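Local coordinates for azurocidin (PDB 1FY1), which kills Gram-negative bacteria, attracts monocytes and fibroblasts, and binds heparin as a serine protease homologue of the neutrophil granule, at residues Phe12-Ser17 with Gly176-Cys181; Ala33-Thr38 with Leu92-Arg97; Asn158-Val163 with Pro200-Arg205. The protein carries 2 engineered substitutions. All blocks are in the same frame, centred on the assembly; numbering follows the deposited sequence.

Contact 1 of 3, residues Phe12-Ser17 with Gly176-Cys181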
ATOM      1  N   PHE A  12       7.848  -5.203  -9.270  1.00 21.43           N
ATOM      2  CA  PHE A  12       6.516  -4.931  -8.724  1.00 17.71           C
ATOM      3  C   PHE A  12       5.976  -3.711  -9.440  1.00 18.21           C
ATOM      4  O   PHE A  12       6.031  -2.607  -8.960  1.00 17.93           O
ATOM      5  CB  PHE A  12       6.635  -4.535  -7.236  1.00 18.51           C
ATOM      6  CG  PHE A  12       7.407  -5.506  -6.381  1.00 19.87           C
ATOM      7  CD1 PHE A  12       6.899  -6.760  -6.043  1.00 21.64           C
ATOM      8  CD2 PHE A  12       8.649  -5.159  -5.847  1.00 22.51           C
ATOM      9  CE1 PHE A  12       7.612  -7.644  -5.230  1.00 20.95           C
ATOM     10  CE2 PHE A  12       9.389  -6.033  -5.048  1.00 23.56           C
ATOM     11  CZ  PHE A  12       8.862  -7.282  -4.730  1.00 20.35           C
ATOM     12  N   PRO A  13       5.429  -3.934 -10.579  1.00 14.58           N
ATOM     13  CA  PRO A  13       4.946  -2.883 -11.401  1.00 15.11           C
ATOM     14  C   PRO A  13       3.600  -2.259 -11.052  1.00 20.42           C
ATOM     15  O   PRO A  13       3.103  -1.369 -11.772  1.00 21.12           O
ATOM     16  CB  PRO A  13       4.997  -3.398 -12.844  1.00 17.38           C
ATOM     17  CG  PRO A  13       5.380  -4.888 -12.771  1.00 20.78           C
ATOM     18  CD  PRO A  13       5.475  -5.260 -11.279  1.00 15.56           C
ATOM     19  N   PHE A  14       3.008  -2.733  -9.976  1.00 15.13           N
ATOM     20  CA  PHE A  14       1.716  -2.266  -9.509  1.00 15.99           C
ATOM     21  C   PHE A  14       1.836  -1.149  -8.509  1.00 22.83           C
ATOM     22  O   PHE A  14       0.906  -0.409  -8.204  1.00 22.79           O
ATOM     23  CB  PHE A  14       0.952  -3.455  -8.860  1.00 16.55           C
ATOM     24  CG  PHE A  14       1.772  -4.257  -7.874  1.00 17.34           C
ATOM     25  CD1 PHE A  14       2.034  -3.815  -6.570  1.00 18.87           C
ATOM     26  CD2 PHE A  14       2.266  -5.509  -8.242  1.00 17.56           C
ATOM     27  CE1 PHE A  14       2.775  -4.589  -5.672  1.00 17.82           C
ATOM     28  CE2 PHE A  14       2.997  -6.297  -7.350  1.00 18.61           C
ATOM     29  CZ  PHE A  14       3.266  -5.831  -6.067  1.00 15.62           C
ATOM     30  N   LEU A  15       3.034  -1.075  -8.040  1.00 20.26           N
ATOM     31  CA  LEU A  15       3.440  -0.183  -7.008  1.00 18.97           C
ATOM     32  C   LEU A  15       3.377   1.301  -7.333  1.00 21.10           C
ATOM     33  O   LEU A  15       3.895   1.768  -8.345  1.00 19.38           O
ATOM     34  CB  LEU A  15       4.860  -0.605  -6.638  1.00 18.59           C
ATOM     35  CG  LEU A  15       5.129  -0.492  -5.159  1.00 23.43           C
ATOM     36  CD1 LEU A  15       4.133  -1.408  -4.421  1.00 24.74           C
ATOM     37  CD2 LEU A  15       6.567  -0.915  -4.877  1.00 21.88           C
ATOM     38  N   ALA A  16       2.752   2.038  -6.402  1.00 18.16           N
ATOM     39  CA  ALA A  16       2.611   3.484  -6.457  1.00 16.41           C
ATOM     40  C   ALA A  16       3.381   4.192  -5.338  1.00 20.74           C
ATOM     41  O   ALA A  16       3.591   3.685  -4.220  1.00 17.59           O
ATOM     42  CB  ALA A  16       1.152   3.899  -6.417  1.00 16.24           C
ATOM     43  N   SER A  17       3.738   5.432  -5.668  1.00 20.36           N
ATOM     44  CA  SER A  17       4.422   6.336  -4.785  1.00 21.06           C
ATOM     45  C   SER A  17       3.609   7.619  -4.687  1.00 27.43           C
ATOM     46  O   SER A  17       3.474   8.375  -5.669  1.00 27.65           O
ATOM     47  CB  SER A  17       5.823   6.683  -5.277  1.00 24.75           C
ATOM     48  OG  SER A  17       6.413   7.630  -4.405  1.00 28.30           O
ATOM     49  N   GLY A 176       0.295   2.180   3.472  1.00 21.43           N
ATOM     50  CA  GLY A 176      -0.484   2.157   2.229  1.00 20.59           C
ATOM     51  C   GLY A 176      -0.039   1.076   1.267  1.00 22.45           C
ATOM     52  O   GLY A 176      -0.773   0.686   0.360  1.00 21.29           O
ATOM     53  N   THR A 177       1.159   0.569   1.485  1.00 19.01           N
ATOM     54  CA  THR A 177       1.736  -0.451   0.620  1.00 18.49           C
ATOM     55  C   THR A 177       1.090  -1.799   0.850  1.00 24.34           C
ATOM     56  O   THR A 177       0.756  -2.177   1.979  1.00 26.18           O
ATOM     57  CB  THR A 177       3.278  -0.490   0.738  1.00 16.23           C
ATOM     58  OG1 THR A 177       3.848  -0.998  -0.438  1.00 17.38           O
ATOM     59  CG2 THR A 177       3.648  -1.394   1.892  1.00  9.49           C
ATOM     60  N   PRO A 178       0.929  -2.540  -0.215  1.00 18.74           N
ATOM     61  CA  PRO A 178       0.277  -3.830  -0.141  1.00 18.09           C
ATOM     62  C   PRO A 178       1.043  -5.093   0.233  1.00 21.32           C
ATOM     63  O   PRO A 178       2.169  -5.333  -0.143  1.00 21.88           O
ATOM     64  CB  PRO A 178      -0.222  -4.045  -1.557  1.00 19.41           C
ATOM     65  CG  PRO A 178       0.756  -3.317  -2.441  1.00 22.48           C
ATOM     66  CD  PRO A 178       1.322  -2.200  -1.590  1.00 18.00           C
ATOM     67  N   LEU A 179       0.327  -5.959   0.923  1.00 16.84           N
ATOM     68  CA  LEU A 179       0.783  -7.281   1.278  1.00 15.57           C
ATOM     69  C   LEU A 179       0.262  -8.231   0.206  1.00 22.06           C
ATOM     70  O   LEU A 179      -0.926  -8.349   0.017  1.00 22.39           O
ATOM     71  CB  LEU A 179       0.124  -7.658   2.600  1.00 14.76           C
ATOM     72  CG  LEU A 179       0.339  -9.087   3.008  1.00 18.01           C
ATOM     73  CD1 LEU A 179       1.813  -9.351   3.315  1.00 18.07           C
ATOM     74  CD2 LEU A 179      -0.529  -9.380   4.222  1.00 16.11           C
ATOM     75  N   VAL A 180       1.116  -8.866  -0.557  1.00 20.13           N
ATOM     76  CA  VAL A 180       0.615  -9.761  -1.539  1.00 19.77           C
ATOM     77  C   VAL A 180       0.905 -11.206  -1.137  1.00 26.99           C
ATOM     78  O   VAL A 180       2.035 -11.546  -0.802  1.00 28.25           O
ATOM     79  CB  VAL A 180       1.077  -9.398  -2.944  1.00 23.37           C
ATOM     80  CG1 VAL A 180       1.365  -7.921  -3.084  1.00 23.62           C
ATOM     81  CG2 VAL A 180       2.203 -10.218  -3.462  1.00 22.87           C
ATOM     82  N   CYS A 181      -0.119 -12.056  -1.158  1.00 24.79           N
ATOM     83  CA  CYS A 181      -0.008 -13.480  -0.834  1.00 24.83           C
ATOM     84  C   CYS A 181      -0.764 -14.210  -1.904  1.00 29.91           C
ATOM     85  O   CYS A 181      -1.914 -13.909  -2.161  1.00 29.21           O
ATOM     86  CB  CYS A 181      -0.691 -13.931   0.450  1.00 24.76           C
ATOM     87  SG  CYS A 181      -0.492 -12.811   1.829  1.00 29.31           S
TER
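The seam between the two beta-barrels of the chymotrypsin fold is bridged here by Phe14 and Leu15 of the N-terminal barrel and Thr177, Pro178 and Val180 of the C-terminal one. The backbones do not pair: the closest CA atoms, of Leu15 and Thr177, are 7.8 Å apart, and the meeting is made by side chains. A type I turn from Phe12 to Leu15 leads into strand 15-20. With CG set between the backbone N and the carbonyl carbon (chi1 48°), the Phe14 ring swings toward the other barrel and its outer atoms meet two residues, CE1 lying 4.0 Å from Pro178 CG and CZ 4.1 Å from Val180 CG1, both approaching obliquely. Phe12 CB lies 3.8 Å above the plane of the Phe14 ring, toward its rim. Thr177 OG1 is held by a hydrogen bond to Ala126 O, while Cys181 forms a disulfide with Cys123, so Thr177 and Cys181 are both tied to strand 122-127. Leu15 reaches across with a single methyl, CD1, which rests 4.0 Å from Thr177 OG1 and 4.1 Å from Pro178 CD.

Contact 2 of 3, residues Ala33-Thr38 with Leu92-Arg97. With NAG (2-acetamido-2-deoxy-beta-D-glucopyranose), chain C.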
ATOM      1  N   ALA A  33      -7.226   0.752 -13.856  1.00 24.51           N
ATOM      2  CA  ALA A  33      -6.553   1.815 -14.635  1.00 24.59           C
ATOM      3  C   ALA A  33      -6.794   3.232 -14.188  1.00 25.07           C
ATOM      4  O   ALA A  33      -6.171   4.171 -14.698  1.00 23.11           O
ATOM      5  CB  ALA A  33      -6.929   1.748 -16.106  1.00 25.83           C
ATOM      6  N   ARG A  34      -7.677   3.402 -13.217  1.00 20.53           N
ATOM      7  CA  ARG A  34      -7.997   4.742 -12.769  1.00 20.07           C
ATOM      8  C   ARG A  34      -8.008   4.853 -11.240  1.00 23.88           C
ATOM      9  O   ARG A  34      -8.250   5.901 -10.663  1.00 24.95           O
ATOM     10  CB  ARG A  34      -9.342   5.051 -13.418  1.00 24.73           C
ATOM     11  CG  ARG A  34      -9.817   6.477 -13.365  1.00 39.34           C
ATOM     12  CD  ARG A  34     -11.159   6.560 -14.050  1.00 53.10           C
ATOM     13  NE  ARG A  34     -11.087   6.577 -15.505  1.00 73.84           N
ATOM     14  CZ  ARG A  34     -11.138   7.726 -16.206  1.00100.00           C
ATOM     15  NH1 ARG A  34     -11.254   8.914 -15.598  1.00 89.69           N
ATOM     16  NH2 ARG A  34     -11.079   7.699 -17.541  1.00 93.13           N
ATOM     17  N   PHE A  35      -7.678   3.765 -10.550  1.00 19.19           N
ATOM     18  CA  PHE A  35      -7.642   3.831  -9.096  1.00 16.99           C
ATOM     19  C   PHE A  35      -6.400   3.240  -8.468  1.00 18.23           C
ATOM     20  O   PHE A  35      -5.823   2.295  -8.996  1.00 17.76           O
ATOM     21  CB  PHE A  35      -8.845   3.123  -8.489  1.00 17.23           C
ATOM     22  CG  PHE A  35     -10.109   3.822  -8.836  1.00 16.59           C
ATOM     23  CD1 PHE A  35     -10.778   3.529 -10.025  1.00 15.94           C
ATOM     24  CD2 PHE A  35     -10.637   4.776  -7.964  1.00 18.37           C
ATOM     25  CE1 PHE A  35     -11.978   4.171 -10.323  1.00 16.68           C
ATOM     26  CE2 PHE A  35     -11.849   5.408  -8.243  1.00 20.29           C
ATOM     27  CZ  PHE A  35     -12.521   5.094  -9.426  1.00 16.94           C
ATOM     28  N   VAL A  36      -6.072   3.786  -7.290  1.00 12.40           N
ATOM     29  CA  VAL A  36      -4.927   3.368  -6.510  1.00 12.43           C
ATOM     30  C   VAL A  36      -5.466   3.175  -5.137  1.00 18.38           C
ATOM     31  O   VAL A  36      -6.208   4.036  -4.658  1.00 18.15           O
ATOM     32  CB  VAL A  36      -3.763   4.423  -6.490  1.00 15.59           C
ATOM     33  CG1 VAL A  36      -2.753   4.159  -5.394  1.00 14.68           C
ATOM     34  CG2 VAL A  36      -2.969   4.419  -7.783  1.00 15.21           C
ATOM     35  N   MET A  37      -5.141   2.016  -4.556  1.00 16.08           N
ATOM     36  CA  MET A  37      -5.593   1.656  -3.225  1.00 15.55           C
ATOM     37  C   MET A  37      -4.508   2.038  -2.231  1.00 19.20           C
ATOM     38  O   MET A  37      -3.339   1.848  -2.465  1.00 20.27           O
ATOM     39  CB  MET A  37      -5.969   0.166  -3.191  1.00 17.10           C
ATOM     40  CG  MET A  37      -6.608  -0.270  -1.908  1.00 20.77           C
ATOM     41  SD  MET A  37      -6.965  -2.056  -1.906  1.00 26.16           S
ATOM     42  CE  MET A  37      -5.369  -2.838  -2.233  1.00 21.69           C
ATOM     43  N   THR A  38      -4.867   2.573  -1.113  1.00 14.79           N
ATOM     44  CA  THR A  38      -3.852   2.977  -0.173  1.00 14.47           C
ATOM     45  C   THR A  38      -4.502   3.061   1.188  1.00 21.45           C
ATOM     46  O   THR A  38      -5.685   2.728   1.301  1.00 22.75           O
ATOM     47  CB  THR A  38      -3.217   4.330  -0.649  1.00 25.05           C
ATOM     48  OG1 THR A  38      -2.029   4.660   0.047  1.00 27.71           O
ATOM     49  CG2 THR A  38      -4.188   5.493  -0.511  1.00 21.74           C
ATOM     50  N   LEU A  92      -9.412   4.800  -1.528  1.00 23.26           N
ATOM     51  CA  LEU A  92      -9.175   4.703  -2.956  1.00 23.82           C
ATOM     52  C   LEU A  92      -9.058   6.064  -3.587  1.00 26.94           C
ATOM     53  O   LEU A  92      -9.863   6.953  -3.310  1.00 25.55           O
ATOM     54  CB  LEU A  92     -10.290   3.979  -3.725  1.00 24.65           C
ATOM     55  CG  LEU A  92     -10.573   2.533  -3.308  1.00 30.43           C
ATOM     56  CD1 LEU A  92     -11.821   2.054  -4.030  1.00 30.23           C
ATOM     57  CD2 LEU A  92      -9.409   1.643  -3.740  1.00 34.80           C
ATOM     58  N   LEU A  93      -8.077   6.183  -4.473  1.00 22.59           N
ATOM     59  CA  LEU A  93      -7.805   7.396  -5.197  1.00 20.37           C
ATOM     60  C   LEU A  93      -8.140   7.248  -6.640  1.00 27.59           C
ATOM     61  O   LEU A  93      -7.723   6.304  -7.316  1.00 28.14           O
ATOM     62  CB  LEU A  93      -6.319   7.799  -5.126  1.00 19.10           C
ATOM     63  CG  LEU A  93      -5.728   7.710  -3.724  1.00 22.28           C
ATOM     64  CD1 LEU A  93      -4.243   8.052  -3.779  1.00 22.41           C
ATOM     65  CD2 LEU A  93      -6.462   8.659  -2.779  1.00 22.49           C
ATOM     66  N   GLN A  94      -8.890   8.224  -7.097  1.00 26.11           N
ATOM     67  CA  GLN A  94      -9.271   8.277  -8.467  1.00 25.04           C
ATOM     68  C   GLN A  94      -8.338   9.246  -9.124  1.00 28.09           C
ATOM     69  O   GLN A  94      -8.225  10.405  -8.679  1.00 28.47           O
ATOM     70  CB  GLN A  94     -10.718   8.755  -8.653  1.00 25.53           C
ATOM     71  CG  GLN A  94     -11.164   8.578 -10.106  1.00 26.39           C
ATOM     72  CD  GLN A  94     -12.473   9.273 -10.399  1.00 49.40           C
ATOM     73  OE1 GLN A  94     -13.088   9.891  -9.514  1.00 48.61           O
ATOM     74  NE2 GLN A  94     -12.889   9.190 -11.660  1.00 37.65           N
ATOM     75  N   LEU A  95      -7.691   8.742 -10.163  1.00 23.36           N
ATOM     76  CA  LEU A  95      -6.733   9.450 -11.001  1.00 22.62           C
ATOM     77  C   LEU A  95      -7.420  10.381 -12.009  1.00 30.52           C
ATOM     78  O   LEU A  95      -8.494  10.094 -12.551  1.00 32.09           O
ATOM     79  CB  LEU A  95      -5.827   8.407 -11.741  1.00 21.32           C
ATOM     80  CG  LEU A  95      -5.268   7.302 -10.827  1.00 22.31           C
ATOM     81  CD1 LEU A  95      -4.482   6.314 -11.673  1.00 22.24           C
ATOM     82  CD2 LEU A  95      -4.395   7.891  -9.713  1.00 18.35           C
ATOM     83  N   ASP A  96      -6.771  11.484 -12.304  1.00 28.65           N
ATOM     84  CA  ASP A  96      -7.282  12.455 -13.258  1.00 29.61           C
ATOM     85  C   ASP A  96      -7.510  11.869 -14.657  1.00 34.50           C
ATOM     86  O   ASP A  96      -8.254  12.418 -15.469  1.00 34.14           O
ATOM     87  CB  ASP A  96      -6.315  13.663 -13.334  1.00 32.15           C
ATOM     88  CG  ASP A  96      -4.867  13.295 -13.624  1.00 41.20           C
ATOM     89  OD1 ASP A  96      -4.056  12.975 -12.765  1.00 41.57           O
ATOM     90  OD2 ASP A  96      -4.595  13.294 -14.910  1.00 42.45           O
ATOM     91  N   ARG A  97      -6.870  10.737 -14.944  1.00 32.48           N
ATOM     92  CA  ARG A  97      -7.004  10.101 -16.247  1.00 32.19           C
ATOM     93  C   ARG A  97      -6.501   8.654 -16.236  1.00 35.78           C
ATOM     94  O   ARG A  97      -5.820   8.239 -15.309  1.00 34.95           O
ATOM     95  CB  ARG A  97      -6.223  10.909 -17.254  1.00 33.72           C
ATOM     96  CG  ARG A  97      -4.718  10.783 -17.057  1.00 47.58           C
ATOM     97  CD  ARG A  97      -3.971  11.906 -17.757  1.00 58.08           C
ATOM     98  NE  ARG A  97      -2.560  11.620 -17.921  1.00 66.28           N
ATOM     99  CZ  ARG A  97      -1.635  11.859 -17.002  1.00 78.73           C
ATOM    100  NH1 ARG A  97      -1.925  12.395 -15.818  1.00 57.00           N
ATOM    101  NH2 ARG A  97      -0.377  11.540 -17.275  1.00 72.06           N
TER
HETATM  102  C1  NAG C1001       0.054   7.134 -22.468  1.00 97.00           C
HETATM  103  C2  NAG C1001      -0.140   8.032 -23.711  1.00 54.58           C
HETATM  104  C3  NAG C1001       0.380   9.486 -23.445  1.00100.00           C
HETATM  105  C4  NAG C1001       0.162  10.104 -22.033  1.00100.00           C
HETATM  106  C5  NAG C1001       0.690   9.041 -21.052  1.00100.00           C
HETATM  107  C6  NAG C1001       0.743   9.455 -19.569  1.00100.00           C
HETATM  108  C7  NAG C1001       0.303   7.319 -26.078  1.00 71.20           C
HETATM  109  C8  NAG C1001       1.514   7.050 -27.007  1.00 89.68           C
HETATM  110  N2  NAG C1001       0.701   7.503 -24.812  1.00100.00           N
HETATM  111  O3  NAG C1001      -0.178  10.326 -24.427  1.00100.00           O
HETATM  112  O4  NAG C1001       0.850  11.408 -21.875  1.00 71.83           O
HETATM  113  O5  NAG C1001      -0.156   7.896 -21.290  1.00100.00           O
HETATM  114  O6  NAG C1001      -0.581   9.547 -18.986  1.00 91.71           O
HETATM  115  O7  NAG C1001      -0.701   7.925 -26.460  1.00100.00           O
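Phe35 and Gln94 face each other as a non-hydrogen-bonded pair, the ring crossing the aliphatic part of the glutamine at a slant, with Phe35 CE2 3.6 Å from Gln94 CB. Ring and amide planes are only 15° apart. Gln94 CG stands anti to the backbone N (chi1 -171°) and the chain stays extended beyond it, which carries OE1 out to Ser75 OG, and that hydrogen bond limits the rotation of the amide. Arg34 also runs side by side with Gln94, pointing the same way; its CD is 4.0 Å from Gln94 NE2, the guanidinium turned 57° from the amide. Met37 and Leu92 share the face of Phe35 and Gln94, Leu92 CD2 meeting Met37 CB at 3.8 Å, and helix 210-218 covers it through contacts on Phe35 and Leu92. Val36 and Leu93 turn to the opposite face, where Leu95 joins them, its CD2 4.2 Å from Val36 CG2. Val36 and Leu93 exchange two backbone hydrogen bonds, Leu93 N reaching Val36 O at 2.9 Å. The register continues with Leu95 N to Arg34 O, also 2.9 Å. Past the strand end, Arg97 NH1 forms a salt bridge with Asp96 OD2 at 3.0 Å; OD2 uses its syn lone pair and lies in the guanidinium plane. The other edge of that guanidinium receives O6 of an N-acetylglucosamine, 2.6 Å from Arg97 NH2, with a weak bond from NE. Segment 33-38 belongs to the region with antibiotic activity, and the pairing with 92-97 joins neighbouring strands of the closed six-stranded antiparallel barrel that forms the N-terminal half of the chymotrypsin fold.

Contact 3 of 3, residues Asn158-Val163 with Pro200-Arg205; sequences NVCTGV and PDFFTR
Asn158 to Thr161 run antiparallel to Asp201-Thr204 in the C-terminal barrel of the chymotrypsin fold, where the strand corresponding to 201-204 lines the primary specificity pocket in active relatives. Asn158 lies opposite Thr204, and its CA comes within 3.2 Å of Phe203 O in a strongly bent CA-H...O contact. Val159 makes both bonds of a hydrogen-bonded pair with Phe203: its N gives to Phe203 O at 2.9 Å, and its O takes Phe203 N, the donor tilted 32° from the carbonyl plane. That same oxygen also sits at the in-plane edge of the Phe203 ring. A chi1 of 65° tucks Val159 CG1 over its own backbone, flanked by N and C, where it touches Phe203 CB at 3.6 Å, while CB lies over one face of the Arg205 guanidinium. Cys160, joined by disulfide to Cys154, turns to the other face of the sheet. Its SG stands over the Phe202 ring in a sulfur-aromatic contact, 3.6 Å from the ring centroid and 25° off the normal; Phe202 also stacks with Phe191. Thr161 closes the register in a second hydrogen-bonded pair, its O accepting Asp201 N at 3.2 Å on a lone pair in the carbonyl plane. Asp201 directs its carboxylate elsewhere, OD1 to Ser192 OG and OD2 to Ile170 N, so two bonds fix its rotation. The methyl of Thr161 fills the angle between its two neighbours across the strands: CG2 lies 3.8 Å from Asp201 CB and, in the ring plane, 3.6 Å from Phe203 CE2.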
ATOM      1  N   ASN A 158      -8.043  -6.785  10.721  1.00 29.04           N
ATOM      2  CA  ASN A 158      -6.707  -6.904  10.223  1.00 27.66           C
ATOM      3  C   ASN A 158      -6.266  -8.297   9.889  1.00 31.98           C
ATOM      4  O   ASN A 158      -6.931  -9.298  10.158  1.00 33.17           O
ATOM      5  CB  ASN A 158      -5.737  -6.322  11.254  1.00 26.32           C
ATOM      6  CG  ASN A 158      -5.967  -4.849  11.453  1.00 38.54           C
ATOM      7  OD1 ASN A 158      -5.631  -4.035  10.612  1.00 31.43           O
ATOM      8  ND2 ASN A 158      -6.674  -4.502  12.501  1.00 34.25           N
ATOM      9  N   VAL A 159      -5.067  -8.303   9.329  1.00 27.37           N
ATOM     10  CA  VAL A 159      -4.297  -9.475   8.963  1.00 27.25           C
ATOM     11  C   VAL A 159      -2.876  -9.084   9.345  1.00 32.85           C
ATOM     12  O   VAL A 159      -2.369  -8.086   8.874  1.00 32.45           O
ATOM     13  CB  VAL A 159      -4.465  -9.926   7.514  1.00 30.19           C
ATOM     14  CG1 VAL A 159      -3.926  -8.858   6.606  1.00 31.16           C
ATOM     15  CG2 VAL A 159      -3.685 -11.176   7.236  1.00 29.25           C
ATOM     16  N   CYS A 160      -2.328  -9.781  10.332  1.00 31.43           N
ATOM     17  CA  CYS A 160      -1.013  -9.559  10.876  1.00 33.26           C
ATOM     18  C   CYS A 160       0.072 -10.492  10.335  1.00 37.92           C
ATOM     19  O   CYS A 160      -0.170 -11.616   9.873  1.00 36.87           O
ATOM     20  CB  CYS A 160      -1.013  -9.615  12.400  1.00 35.00           C
ATOM     21  SG  CYS A 160      -2.222  -8.496  13.087  1.00 40.09           S
ATOM     22  N   THR A 161       1.313 -10.038  10.528  1.00 34.42           N
ATOM     23  CA  THR A 161       2.486 -10.717  10.037  1.00 32.76           C
ATOM     24  C   THR A 161       3.757 -10.536  10.859  1.00 34.21           C
ATOM     25  O   THR A 161       3.941  -9.606  11.640  1.00 32.45           O
ATOM     26  CB  THR A 161       2.643 -10.060   8.673  1.00 44.20           C
ATOM     27  OG1 THR A 161       2.363 -10.905   7.603  1.00 52.40           O
ATOM     28  CG2 THR A 161       3.831  -9.149   8.514  1.00 42.31           C
ATOM     29  N   GLY A 162       4.668 -11.452  10.655  1.00 30.49           N
ATOM     30  CA  GLY A 162       5.913 -11.405  11.353  1.00 29.48           C
ATOM     31  C   GLY A 162       7.002 -12.027  10.505  1.00 34.43           C
ATOM     32  O   GLY A 162       6.742 -12.661   9.488  1.00 30.97           O
ATOM     33  N   VAL A 163       8.239 -11.860  10.957  1.00 36.82           N
ATOM     34  CA  VAL A 163       9.348 -12.398  10.228  1.00 39.16           C
ATOM     35  C   VAL A 163      10.087 -13.339  11.075  1.00 47.13           C
ATOM     36  O   VAL A 163      10.260 -13.079  12.253  1.00 47.48           O
ATOM     37  CB  VAL A 163      10.355 -11.352   9.896  1.00 44.53           C
ATOM     38  CG1 VAL A 163      11.361 -12.018   8.979  1.00 45.55           C
ATOM     39  CG2 VAL A 163       9.668 -10.225   9.162  1.00 44.61           C
ATOM     40  N   PRO A 200       4.389  -8.163  14.976  1.00 46.01           N
ATOM     41  CA  PRO A 200       3.057  -7.881  14.508  1.00 41.93           C
ATOM     42  C   PRO A 200       2.920  -6.526  13.849  1.00 38.34           C
ATOM     43  O   PRO A 200       2.874  -5.475  14.496  1.00 37.85           O
ATOM     44  CB  PRO A 200       2.040  -8.144  15.607  1.00 43.89           C
ATOM     45  CG  PRO A 200       2.714  -9.051  16.549  1.00 49.99           C
ATOM     46  CD  PRO A 200       4.198  -8.887  16.277  1.00 46.47           C
ATOM     47  N   ASP A 201       2.905  -6.677  12.525  1.00 30.85           N
ATOM     48  CA  ASP A 201       2.678  -5.622  11.560  1.00 29.72           C
ATOM     49  C   ASP A 201       1.218  -5.748  11.239  1.00 31.92           C
ATOM     50  O   ASP A 201       0.708  -6.832  10.941  1.00 30.94           O
ATOM     51  CB  ASP A 201       3.476  -5.786  10.243  1.00 31.41           C
ATOM     52  CG  ASP A 201       4.915  -5.349  10.302  1.00 31.80           C
ATOM     53  OD1 ASP A 201       5.369  -4.732  11.248  1.00 33.42           O
ATOM     54  OD2 ASP A 201       5.614  -5.721   9.266  1.00 30.25           O
ATOM     55  N   PHE A 202       0.527  -4.660  11.348  1.00 27.13           N
ATOM     56  CA  PHE A 202      -0.873  -4.718  11.097  1.00 25.48           C
ATOM     57  C   PHE A 202      -1.237  -4.203   9.724  1.00 28.04           C
ATOM     58  O   PHE A 202      -0.899  -3.087   9.331  1.00 27.54           O
ATOM     59  CB  PHE A 202      -1.671  -4.020  12.223  1.00 27.85           C
ATOM     60  CG  PHE A 202      -1.599  -4.722  13.584  1.00 29.80           C
ATOM     61  CD1 PHE A 202      -0.405  -4.758  14.304  1.00 30.69           C
ATOM     62  CD2 PHE A 202      -2.725  -5.349  14.128  1.00 32.64           C
ATOM     63  CE1 PHE A 202      -0.345  -5.402  15.535  1.00 33.48           C
ATOM     64  CE2 PHE A 202      -2.696  -5.968  15.377  1.00 32.86           C
ATOM     65  CZ  PHE A 202      -1.489  -6.004  16.071  1.00 31.67           C
ATOM     66  N   PHE A 203      -2.018  -5.009   9.024  1.00 24.10           N
ATOM     67  CA  PHE A 203      -2.480  -4.717   7.680  1.00 22.06           C
ATOM     68  C   PHE A 203      -3.984  -4.788   7.633  1.00 29.43           C
ATOM     69  O   PHE A 203      -4.566  -5.635   8.278  1.00 33.21           O
ATOM     70  CB  PHE A 203      -1.954  -5.812   6.718  1.00 22.05           C
ATOM     71  CG  PHE A 203      -0.465  -5.804   6.439  1.00 21.02           C
ATOM     72  CD1 PHE A 203       0.056  -5.011   5.416  1.00 21.94           C
ATOM     73  CD2 PHE A 203       0.413  -6.604   7.171  1.00 22.38           C
ATOM     74  CE1 PHE A 203       1.423  -4.986   5.143  1.00 22.43           C
ATOM     75  CE2 PHE A 203       1.786  -6.614   6.911  1.00 24.55           C
ATOM     76  CZ  PHE A 203       2.278  -5.807   5.883  1.00 22.32           C
ATOM     77  N   THR A 204      -4.619  -3.930   6.865  1.00 25.50           N
ATOM     78  CA  THR A 204      -6.066  -3.964   6.745  1.00 24.95           C
ATOM     79  C   THR A 204      -6.529  -5.161   5.921  1.00 27.75           C
ATOM     80  O   THR A 204      -5.941  -5.425   4.897  1.00 26.53           O
ATOM     81  CB  THR A 204      -6.563  -2.689   6.015  1.00 28.23           C
ATOM     82  OG1 THR A 204      -6.125  -1.535   6.689  1.00 25.40           O
ATOM     83  CG2 THR A 204      -8.082  -2.667   5.891  1.00 23.25           C
ATOM     84  N   ARG A 205      -7.603  -5.857   6.352  1.00 25.40           N
ATOM     85  CA  ARG A 205      -8.164  -6.984   5.586  1.00 25.42           C
ATOM     86  C   ARG A 205      -8.924  -6.481   4.364  1.00 29.11           C
ATOM     87  O   ARG A 205     -10.032  -5.941   4.460  1.00 29.22           O
ATOM     88  CB  ARG A 205      -9.075  -7.907   6.401  1.00 26.70           C
ATOM     89  CG  ARG A 205      -8.417  -9.203   6.811  1.00 28.25           C
ATOM     90  CD  ARG A 205      -9.315 -10.094   7.655  1.00 25.09           C
ATOM     91  NE  ARG A 205      -8.643 -11.337   8.041  1.00 43.99           N
ATOM     92  CZ  ARG A 205      -8.286 -12.276   7.151  1.00 76.49           C
ATOM     93  NH1 ARG A 205      -8.425 -12.103   5.831  1.00 74.29           N
ATOM     94  NH2 ARG A 205      -7.629 -13.369   7.588  1.00 68.32           N
TER

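In the fold
Contact 1 sits near the centre of the chain, with contact 2 in the N-terminal barrel and contact 3 in the C-terminal barrel, their centres about 14 and 15 Å from that of contact 1. It touches both: Ala16 CB meets Val36 CG1 at 4.0 Å, and Leu179 CB meets Phe203 CD1 at 3.9 Å. Contacts 2 and 3 lie on opposite sides of the chain's centre, nearest atoms about 7 Å apart. Gly176 CA is 3.7 Å from Thr38 OG1; in active relatives the equivalent positions lie just after the catalytic serine and shortly before the catalytic histidine, so this meeting probably borders what corresponds to the active site of those enzymes.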